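PDB 1DYP: kappa-carrageenase from Pseudoalteromonas carrageenovora, which cleaves the beta-1,4 linkages between galactose 4-sulfate and 3,6-anhydrogalactose inside kappa-carrageenan chains, this chain being its catalytic glycoside hydrolase family 16 domain. Local coordinates for residues A[115-120]-A[225-230]; A[136-141]-A[204-209]; A[153-158]-A[177-182]. The protein carries 1 engineered substitution. One frame throughout, in Å; residues are numbered along the deposited sequence.

Contact 1. Residues A[115-120]-A[225-230]; sequences PAFWMY and MNLTLS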
loop_
_atom_site.group_PDB
_atom_site.type_symbol
_atom_site.label_atom_id
_atom_site.label_comp_id
_atom_site.label_asym_id
_atom_site.label_seq_id
_atom_site.Cartn_x
_atom_site.Cartn_y
_atom_site.Cartn_z
ATOM N N PRO A 115 -5.107 -5.415 3.576
ATOM C CA PRO A 115 -3.847 -5.826 2.954
ATOM C C PRO A 115 -3.606 -4.790 1.861
ATOM O O PRO A 115 -4.547 -4.386 1.168
ATOM C CB PRO A 115 -4.177 -7.194 2.368
ATOM C CG PRO A 115 -5.205 -7.726 3.312
ATOM C CD PRO A 115 -6.081 -6.520 3.572
ATOM N N ALA A 116 -2.363 -4.360 1.701
ATOM C CA ALA A 116 -2.063 -3.353 0.701
ATOM C C ALA A 116 -0.754 -3.602 -0.026
ATOM O O ALA A 116 0.223 -4.072 0.557
ATOM C CB ALA A 116 -2.023 -1.969 1.356
ATOM N N PHE A 117 -0.767 -3.293 -1.316
ATOM C CA PHE A 117 0.399 -3.394 -2.175
ATOM C C PHE A 117 0.397 -2.001 -2.782
ATOM O O PHE A 117 -0.538 -1.613 -3.483
ATOM C CB PHE A 117 0.201 -4.482 -3.234
ATOM C CG PHE A 117 1.319 -4.575 -4.236
ATOM C CD1 PHE A 117 2.644 -4.368 -3.858
ATOM C CD2 PHE A 117 1.044 -4.897 -5.557
ATOM C CE1 PHE A 117 3.680 -4.480 -4.785
ATOM C CE2 PHE A 117 2.067 -5.015 -6.493
ATOM C CZ PHE A 117 3.389 -4.805 -6.107
ATOM N N TRP A 118 1.438 -1.238 -2.485
ATOM C CA TRP A 118 1.500 0.138 -2.942
ATOM C C TRP A 118 2.929 0.646 -2.970
ATOM O O TRP A 118 3.870 -0.091 -2.694
ATOM C CB TRP A 118 0.660 1.003 -1.994
ATOM C CG TRP A 118 1.062 0.872 -0.539
ATOM C CD1 TRP A 118 1.143 -0.280 0.190
ATOM C CD2 TRP A 118 1.432 1.933 0.350
ATOM N NE1 TRP A 118 1.543 -0.004 1.477
ATOM C CE2 TRP A 118 1.728 1.348 1.601
ATOM C CE3 TRP A 118 1.540 3.322 0.211
ATOM C CZ2 TRP A 118 2.127 2.103 2.709
ATOM C CZ3 TRP A 118 1.937 4.076 1.317
ATOM C CH2 TRP A 118 2.225 3.462 2.547
HETATM N N MSE A 119 3.083 1.911 -3.326
HETATM C CA MSE A 119 4.399 2.526 -3.361
HETATM C C MSE A 119 4.217 3.998 -3.046
HETATM O O MSE A 119 3.215 4.611 -3.427
HETATM C CB MSE A 119 5.067 2.327 -4.730
HETATM C CG MSE A 119 4.317 2.913 -5.917
HETATM SE SE MSE A 119 5.069 2.335 -7.608
HETATM C CE MSE A 119 3.969 0.761 -7.875
ATOM N N TYR A 120 5.172 4.565 -2.324
ATOM C CA TYR A 120 5.069 5.962 -1.960
ATOM C C TYR A 120 6.431 6.602 -1.847
ATOM O O TYR A 120 7.431 5.933 -1.587
ATOM C CB TYR A 120 4.307 6.120 -0.637
ATOM C CG TYR A 120 5.013 5.578 0.592
ATOM C CD1 TYR A 120 5.241 4.209 0.751
ATOM C CD2 TYR A 120 5.412 6.435 1.617
ATOM C CE1 TYR A 120 5.841 3.709 1.907
ATOM C CE2 TYR A 120 6.014 5.948 2.773
ATOM C CZ TYR A 120 6.223 4.587 2.915
ATOM O OH TYR A 120 6.804 4.104 4.071
HETATM N N MSE A 225 9.412 6.267 -5.735
HETATM C CA MSE A 225 8.594 5.638 -4.708
HETATM C C MSE A 225 9.114 4.275 -4.272
HETATM O O MSE A 225 9.629 3.507 -5.084
HETATM C CB MSE A 225 7.160 5.502 -5.225
HETATM C CG MSE A 225 6.559 6.830 -5.676
HETATM SE SE MSE A 225 4.881 6.665 -6.634
HETATM C CE MSE A 225 5.604 6.315 -8.387
ATOM N N ASN A 226 8.983 3.997 -2.977
ATOM C CA ASN A 226 9.407 2.720 -2.406
ATOM C C ASN A 226 8.258 1.733 -2.511
ATOM O O ASN A 226 7.142 2.029 -2.089
ATOM C CB ASN A 226 9.794 2.874 -0.931
ATOM C CG ASN A 226 10.951 3.822 -0.730
ATOM O OD1 ASN A 226 10.787 5.045 -0.786
ATOM N ND2 ASN A 226 12.138 3.266 -0.506
ATOM N N LEU A 227 8.535 0.560 -3.073
ATOM C CA LEU A 227 7.515 -0.470 -3.238
ATOM C C LEU A 227 7.217 -1.084 -1.877
ATOM O O LEU A 227 8.123 -1.543 -1.181
ATOM C CB LEU A 227 8.006 -1.538 -4.206
ATOM C CG LEU A 227 6.918 -2.479 -4.717
ATOM C CD1 LEU A 227 5.805 -1.677 -5.395
ATOM C CD2 LEU A 227 7.549 -3.463 -5.691
ATOM N N THR A 228 5.939 -1.120 -1.520
ATOM C CA THR A 228 5.552 -1.602 -0.205
ATOM C C THR A 228 4.406 -2.607 -0.136
ATOM O O THR A 228 3.442 -2.538 -0.893
ATOM C CB THR A 228 5.184 -0.387 0.676
ATOM O OG1 THR A 228 6.199 0.617 0.537
ATOM C CG2 THR A 228 5.069 -0.778 2.138
ATOM N N LEU A 229 4.544 -3.548 0.790
ATOM C CA LEU A 229 3.525 -4.551 1.070
ATOM C C LEU A 229 3.270 -4.340 2.559
ATOM O O LEU A 229 4.206 -4.345 3.360
ATOM C CB LEU A 229 4.061 -5.961 0.810
ATOM C CG LEU A 229 4.268 -6.311 -0.668
ATOM C CD1 LEU A 229 5.255 -7.462 -0.807
ATOM C CD2 LEU A 229 2.924 -6.658 -1.294
ATOM N N SER A 230 2.019 -4.120 2.938
ATOM C CA SER A 230 1.727 -3.887 4.344
ATOM C C SER A 230 0.267 -4.132 4.636
ATOM O O SER A 230 -0.556 -4.166 3.731
ATOM C CB SER A 230 2.073 -2.443 4.721
ATOM O OG SER A 230 1.277 -1.527 3.986
HETATM O O HOH W 1 8.848 6.304 0.931
#

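Contact 2. Residues A[136-141]-A[204-209]; sequences SEIDVV and ITWYVD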
loop_
_atom_site.group_PDB
_atom_site.type_symbol
_atom_site.label_atom_id
_atom_site.label_comp_id
_atom_site.label_asym_id
_atom_site.label_seq_id
_atom_site.Cartn_x
_atom_site.Cartn_y
_atom_site.Cartn_z
ATOM N N SER A 136 4.065 11.491 -3.929
ATOM C CA SER A 136 3.411 10.616 -4.899
ATOM C C SER A 136 3.187 9.245 -4.274
ATOM O O SER A 136 4.095 8.672 -3.672
ATOM C CB SER A 136 4.273 10.440 -6.152
ATOM O OG SER A 136 4.483 11.666 -6.828
ATOM N N GLU A 137 1.977 8.720 -4.426
ATOM C CA GLU A 137 1.641 7.408 -3.892
ATOM C C GLU A 137 0.740 6.670 -4.865
ATOM O O GLU A 137 -0.303 7.183 -5.266
ATOM C CB GLU A 137 0.911 7.541 -2.552
ATOM C CG GLU A 137 0.485 6.206 -1.938
ATOM C CD GLU A 137 -0.406 6.381 -0.721
ATOM O OE1 GLU A 137 -0.262 7.405 -0.023
ATOM O OE2 GLU A 137 -1.242 5.491 -0.450
ATOM N N ILE A 138 1.159 5.475 -5.263
ATOM C CA ILE A 138 0.355 4.653 -6.156
ATOM C C ILE A 138 -0.031 3.406 -5.377
ATOM O O ILE A 138 0.828 2.663 -4.906
ATOM C CB ILE A 138 1.124 4.227 -7.424
ATOM C CG1 ILE A 138 1.482 5.457 -8.260
ATOM C CG2 ILE A 138 0.253 3.273 -8.249
ATOM C CD1 ILE A 138 2.238 5.145 -9.550
ATOM N N ASP A 139 -1.331 3.191 -5.224
ATOM C CA ASP A 139 -1.812 2.029 -4.494
ATOM C C ASP A 139 -2.232 0.976 -5.508
ATOM O O ASP A 139 -3.261 1.117 -6.168
ATOM C CB ASP A 139 -2.981 2.448 -3.612
ATOM C CG ASP A 139 -2.621 3.614 -2.724
ATOM O OD1 ASP A 139 -1.755 3.434 -1.842
ATOM O OD2 ASP A 139 -3.180 4.712 -2.924
ATOM N N VAL A 140 -1.423 -0.072 -5.646
ATOM C CA VAL A 140 -1.735 -1.125 -6.608
ATOM C C VAL A 140 -3.063 -1.745 -6.210
ATOM O O VAL A 140 -3.933 -1.979 -7.047
ATOM C CB VAL A 140 -0.634 -2.192 -6.640
ATOM C CG1 VAL A 140 -0.950 -3.226 -7.716
ATOM C CG2 VAL A 140 0.708 -1.530 -6.915
ATOM N N VAL A 141 -3.210 -2.011 -4.920
ATOM C CA VAL A 141 -4.458 -2.535 -4.398
ATOM C C VAL A 141 -4.523 -2.368 -2.890
ATOM O O VAL A 141 -3.511 -2.439 -2.194
ATOM C CB VAL A 141 -4.673 -4.042 -4.730
ATOM C CG1 VAL A 141 -3.641 -4.905 -4.010
ATOM C CG2 VAL A 141 -6.081 -4.457 -4.320
ATOM N N ILE A 204 -1.374 5.163 -15.847
ATOM C CA ILE A 204 -1.273 4.204 -14.759
ATOM C C ILE A 204 -2.451 3.265 -15.000
ATOM O O ILE A 204 -3.602 3.705 -15.075
ATOM C CB ILE A 204 -1.407 4.881 -13.379
ATOM C CG1 ILE A 204 -0.359 5.988 -13.247
ATOM C CG2 ILE A 204 -1.210 3.847 -12.268
ATOM C CD1 ILE A 204 -0.493 6.816 -11.991
ATOM N N THR A 205 -2.155 1.980 -15.155
ATOM C CA THR A 205 -3.176 0.977 -15.426
ATOM C C THR A 205 -3.100 -0.135 -14.392
ATOM O O THR A 205 -2.046 -0.733 -14.190
ATOM C CB THR A 205 -2.982 0.378 -16.827
ATOM O OG1 THR A 205 -2.962 1.437 -17.790
ATOM C CG2 THR A 205 -4.111 -0.596 -17.162
ATOM N N TRP A 206 -4.227 -0.410 -13.745
ATOM C CA TRP A 206 -4.300 -1.434 -12.706
ATOM C C TRP A 206 -4.895 -2.741 -13.210
ATOM O O TRP A 206 -5.803 -2.744 -14.042
ATOM C CB TRP A 206 -5.148 -0.938 -11.536
ATOM C CG TRP A 206 -4.542 0.149 -10.692
ATOM C CD1 TRP A 206 -4.000 0.001 -9.447
ATOM C CD2 TRP A 206 -4.536 1.560 -10.965
ATOM N NE1 TRP A 206 -3.675 1.227 -8.920
ATOM C CE2 TRP A 206 -3.992 2.202 -9.828
ATOM C CE3 TRP A 206 -4.944 2.346 -12.053
ATOM C CZ2 TRP A 206 -3.848 3.595 -9.745
ATOM C CZ3 TRP A 206 -4.799 3.739 -11.969
ATOM C CH2 TRP A 206 -4.257 4.342 -10.822
ATOM N N TYR A 207 -4.393 -3.848 -12.669
ATOM C CA TYR A 207 -4.848 -5.177 -13.059
ATOM C C TYR A 207 -5.146 -6.073 -11.867
ATOM O O TYR A 207 -4.508 -5.971 -10.824
ATOM C CB TYR A 207 -3.783 -5.890 -13.896
ATOM C CG TYR A 207 -3.329 -5.160 -15.136
ATOM C CD1 TYR A 207 -2.468 -4.068 -15.053
ATOM C CD2 TYR A 207 -3.752 -5.575 -16.397
ATOM C CE1 TYR A 207 -2.036 -3.404 -16.202
ATOM C CE2 TYR A 207 -3.327 -4.917 -17.555
ATOM C CZ TYR A 207 -2.471 -3.836 -17.447
ATOM O OH TYR A 207 -2.041 -3.191 -18.584
ATOM N N VAL A 208 -6.120 -6.958 -12.042
ATOM C CA VAL A 208 -6.477 -7.943 -11.027
ATOM C C VAL A 208 -6.710 -9.233 -11.804
ATOM O O VAL A 208 -7.613 -9.314 -12.634
ATOM C CB VAL A 208 -7.754 -7.568 -10.254
ATOM C CG1 VAL A 208 -8.129 -8.699 -9.299
ATOM C CG2 VAL A 208 -7.524 -6.291 -9.456
ATOM N N ASP A 209 -5.877 -10.234 -11.543
ATOM C CA ASP A 209 -5.972 -11.509 -12.242
ATOM C C ASP A 209 -6.028 -11.309 -13.760
ATOM O O ASP A 209 -6.807 -11.959 -14.461
ATOM C CB ASP A 209 -7.187 -12.311 -11.759
ATOM C CG ASP A 209 -6.955 -12.974 -10.406
ATOM O OD1 ASP A 209 -5.795 -13.023 -9.950
ATOM O OD2 ASP A 209 -7.931 -13.465 -9.801
HETATM O O HOH W 2 -4.613 -4.425 -8.594
#

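Contact 3. Residues A[153-158]-A[177-182]; sequences DHDLHN and TNHNGY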
loop_
_atom_site.group_PDB
_atom_site.type_symbol
_atom_site.label_atom_id
_atom_site.label_comp_id
_atom_site.label_asym_id
_atom_site.label_seq_id
_atom_site.Cartn_x
_atom_site.Cartn_y
_atom_site.Cartn_z
ATOM N N ASP A 153 -9.897 -1.450 -3.749
ATOM C CA ASP A 153 -9.516 -0.107 -4.165
ATOM C C ASP A 153 -8.153 -0.116 -4.856
ATOM O O ASP A 153 -7.238 -0.823 -4.451
ATOM C CB ASP A 153 -9.483 0.828 -2.963
ATOM C CG ASP A 153 -10.833 0.971 -2.321
ATOM O OD1 ASP A 153 -11.793 1.329 -3.034
ATOM O OD2 ASP A 153 -10.932 0.721 -1.109
ATOM N N HIS A 154 -8.030 0.673 -5.917
ATOM C CA HIS A 154 -6.797 0.777 -6.700
ATOM C C HIS A 154 -6.700 2.277 -6.872
ATOM O O HIS A 154 -7.093 2.835 -7.897
ATOM C CB HIS A 154 -7.014 0.033 -8.015
ATOM C CG HIS A 154 -7.561 -1.351 -7.824
ATOM N ND1 HIS A 154 -6.758 -2.449 -7.608
ATOM C CD2 HIS A 154 -8.834 -1.805 -7.735
ATOM C CE1 HIS A 154 -7.507 -3.517 -7.389
ATOM N NE2 HIS A 154 -8.771 -3.151 -7.458
ATOM N N ASP A 155 -6.202 2.923 -5.821
ATOM C CA ASP A 155 -6.126 4.375 -5.760
ATOM C C ASP A 155 -4.776 5.078 -5.913
ATOM O O ASP A 155 -3.717 4.459 -6.096
ATOM C CB ASP A 155 -6.738 4.829 -4.437
ATOM C CG ASP A 155 -8.164 4.375 -4.271
ATOM O OD1 ASP A 155 -8.843 4.211 -5.306
ATOM O OD2 ASP A 155 -8.611 4.188 -3.122
ATOM N N LEU A 156 -4.844 6.402 -5.809
ATOM C CA LEU A 156 -3.692 7.290 -5.900
ATOM C C LEU A 156 -3.822 8.378 -4.839
ATOM O O LEU A 156 -4.923 8.836 -4.537
ATOM C CB LEU A 156 -3.646 7.962 -7.270
ATOM C CG LEU A 156 -3.507 7.087 -8.514
ATOM C CD1 LEU A 156 -3.672 7.959 -9.748
ATOM C CD2 LEU A 156 -2.149 6.395 -8.519
ATOM N N HIS A 157 -2.687 8.778 -4.273
ATOM C CA HIS A 157 -2.640 9.845 -3.279
ATOM C C HIS A 157 -1.483 10.744 -3.686
ATOM O O HIS A 157 -0.499 10.273 -4.251
ATOM C CB HIS A 157 -2.358 9.305 -1.875
ATOM C CG HIS A 157 -3.441 8.434 -1.322
ATOM N ND1 HIS A 157 -3.685 7.159 -1.784
ATOM C CD2 HIS A 157 -4.328 8.647 -0.321
ATOM C CE1 HIS A 157 -4.673 6.623 -1.089
ATOM N NE2 HIS A 157 -5.081 7.506 -0.195
ATOM N N ASN A 158 -1.595 12.035 -3.400
ATOM C CA ASN A 158 -0.525 12.957 -3.747
ATOM C C ASN A 158 -0.712 14.316 -3.108
ATOM O O ASN A 158 -1.785 14.640 -2.603
ATOM C CB ASN A 158 -0.453 13.157 -5.267
ATOM C CG ASN A 158 -1.712 13.797 -5.833
ATOM O OD1 ASN A 158 -2.743 13.148 -5.956
ATOM N ND2 ASN A 158 -1.628 15.084 -6.171
ATOM N N THR A 177 -9.637 11.559 -10.596
ATOM C CA THR A 177 -8.210 11.433 -10.861
ATOM C C THR A 177 -7.500 10.457 -9.934
ATOM O O THR A 177 -6.454 9.915 -10.290
ATOM C CB THR A 177 -7.486 12.789 -10.718
ATOM O OG1 THR A 177 -7.884 13.409 -9.487
ATOM C CG2 THR A 177 -7.815 13.701 -11.886
ATOM N N ASN A 178 -8.072 10.217 -8.758
ATOM C CA ASN A 178 -7.415 9.362 -7.771
ATOM C C ASN A 178 -8.086 8.065 -7.322
ATOM O O ASN A 178 -7.506 7.332 -6.522
ATOM C CB ASN A 178 -7.117 10.192 -6.519
ATOM C CG ASN A 178 -6.175 11.352 -6.788
ATOM O OD1 ASN A 178 -6.354 12.110 -7.741
ATOM N ND2 ASN A 178 -5.171 11.503 -5.934
ATOM N N HIS A 179 -9.284 7.764 -7.809
ATOM C CA HIS A 179 -9.949 6.543 -7.364
ATOM C C HIS A 179 -10.400 5.574 -8.441
ATOM O O HIS A 179 -10.955 5.971 -9.464
ATOM C CB HIS A 179 -11.163 6.896 -6.490
ATOM C CG HIS A 179 -11.948 5.704 -6.025
ATOM N ND1 HIS A 179 -11.374 4.658 -5.333
ATOM C CD2 HIS A 179 -13.267 5.407 -6.128
ATOM C CE1 HIS A 179 -12.305 3.770 -5.028
ATOM N NE2 HIS A 179 -13.462 4.201 -5.498
ATOM N N ASN A 180 -10.145 4.296 -8.186
ATOM C CA ASN A 180 -10.579 3.210 -9.057
ATOM C C ASN A 180 -11.172 2.183 -8.109
ATOM O O ASN A 180 -10.437 1.486 -7.413
ATOM C CB ASN A 180 -9.415 2.550 -9.805
ATOM C CG ASN A 180 -8.788 3.447 -10.845
ATOM O OD1 ASN A 180 -9.392 3.761 -11.874
ATOM N ND2 ASN A 180 -7.558 3.860 -10.586
ATOM N N GLY A 181 -12.497 2.110 -8.064
ATOM C CA GLY A 181 -13.161 1.147 -7.204
ATOM C C GLY A 181 -13.491 -0.063 -8.051
ATOM O O GLY A 181 -13.830 0.078 -9.225
ATOM N N TYR A 182 -13.405 -1.251 -7.469
ATOM C CA TYR A 182 -13.673 -2.464 -8.228
ATOM C C TYR A 182 -14.374 -3.531 -7.406
ATOM O O TYR A 182 -14.077 -3.723 -6.227
ATOM C CB TYR A 182 -12.349 -3.021 -8.755
ATOM C CG TYR A 182 -12.450 -4.273 -9.601
ATOM C CD1 TYR A 182 -13.116 -4.261 -10.827
ATOM C CD2 TYR A 182 -11.812 -5.450 -9.212
ATOM C CE1 TYR A 182 -13.136 -5.386 -11.647
ATOM C CE2 TYR A 182 -11.826 -6.583 -10.026
ATOM C CZ TYR A 182 -12.485 -6.542 -11.243
ATOM O OH TYR A 182 -12.464 -7.644 -12.065
#

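Contact 1. Residues A[115-120]-A[225-230]
Strands 115-120 and 225-230 run antiparallel with their axes 4.3 Å apart at closest approach; A116-S230, W118-T228 and Y120-N226 are hydrogen-bonded pairs, and F117-L229 and M119-L227 are the non-hydrogen-bonded pairs between them. The alternation sends W118, Y120, T228 and S230 to one face and F117, M119, L227 and L229 to the other. W118 has CG between the backbone N and the carbonyl carbon (chi1 55°), and its indole lies beside T228, both side chains pointing the same way. T228 CB sits over one face of the indole, 4.0 Å from the centroid of the five-membered ring, a CH-pi contact. W118 NE1 donates to S230 OG at 2.9 Å, with the hydroxyl tilted slightly from the ring plane; this bond restrains the rotation of the indole. The hydroxyl of T228 lies in plane at the edge of the Y120 ring, OG1 to CE1 3.4 Å, and donates to N226 O, 3.1 Å from OG1; Y120 N reaches the same carbonyl oxygen from the opposite side of its plane. The phenol OH of Y120 bonds to E36 and K90.

On the other face, F117 CD1 touches L229 CD2 at 3.4 Å and F117 CE1 meets L227 CD1 at 3.6 Å. Selenomethionine M119 brings CE to the same L227 methyl, while its CB and CG pack against M225, also selenomethionine. F117 and L227 continue onto V265 of strand 258-270. In the beta-jelly-roll sandwich of family 16 this pairing places apolar residues in the core and W118 at the active site, beside E137 and D139.

Contact 2. Residues A[136-141]-A[204-209]
W206 sets the pyrrole edge of its indole against the backbone of D139 and V140. Its NE1 donates to D139 O at 2.8 Å in a slightly bent bond; the acceptor lies near the ring plane, whereas the donor stands 40° above the plane of the carbonyl. Beside it, W206 CD1 comes within 3.1 Å of V140 O. A chi1 of -71° puts W206 CG beside its backbone N, and I204 CG2, from two residues earlier in the same strand, lies over one indole face near the rim. I138 CG2 approaches CZ2 of the W206 ring at 4.4 Å, a loose contact. I138 and I204 reach toward each other tip to tip, their CD1 methyls 4.0 Å apart.

The two strands are not paired: their axes come no closer than 9.8 Å and run 28° apart, and side chains bridge the space between them. The chain turns a corner at V140, which with V141 faces F117 in a classic beta bulge. This bulge belongs to the E-I-D-V-V-E sequence of this enzyme, the bulged form of the family 16 E-x-D-x-x-E signature, which carries the nucleophile E137, D139 and, just beyond, the proton donor E142. A leucine in place of W206 would probably leave D139 O without its indole donor and open a gap between I204 and the backbone of D139 and V140. A water donates to both V140 O, at 3.0 Å, and Y207 O, at 2.7 Å, while V140 O also accepts from H154 ND1. I138 and V140 pack in addition on V199 and V197 of strand 193-199.

Contact 3. Residues A[153-158]-A[177-182]
CG of H179 is anti to its backbone N (chi1 178°) and CG of D155 lies beside its own N (chi1 -58°); from these positions imidazole and carboxylate lie side by side, pointing the same way. H179 ND1 donates to D155 OD1 at 2.6 Å, on the syn side but out of the carboxylate plane, with ring and carboxylate planes 57° apart. The same oxygen takes N180 N, 3.2 Å from OD1, nearly along its C-O bond, and two donors thus grip it. D153 OD1 stands at the ring edge, 3.2 Å from H179 CE1. D155 and, less directly, D153 may favour a protonated imidazole, though K146, salt-bridged to D153 OD2, offsets the charge of D153.

Both asparagines donate through ND2 to backbone carbonyls across the contact. N178 ND2 reaches L156 O at 3.0 Å from well above that carbonyl's plane, and also N158 OD1 at 2.9 Å, which lies in the amide plane of N178; T177 OG1 donates to N178 OD1, and the amide cannot easily turn. N180 ND2 binds H154 O at 2.9 Å, and N180 O receives H154 N.

The 177-182 segment runs from the end of helix 175-178 into strand 181-183, along one side of strand 151-162. On its other side that strand pairs with 133-139, and H157, a cadmium ligand through NE2, lies next to E137 and D139 there; L156 and N180 pack on W206 of strand 203-208.

Overall arrangement
The contacts are nested along the chain: contact 3 lies within the loop closed by contact 2, and contact 2 within that closed by contact 1. Strands 225-233, 113-120, 133-139 and 151-162 are successive neighbours. Probable backbone hydrogen bonds join contact 1 to contact 2 (M119 N to I138 O, F117 N to V141 O) and contact 2 to contact 3 (D139 N to D155 O). Contact 2 has its centre about 10 Å from that of contact 1 and about 8 Å from that of contact 3; the outer two do not touch. W118, E137, D139 and H157 thereby gather from adjacent strands at the active site, while 204-209 packs by side chains, unpaired, on the strand carrying E137 and D139.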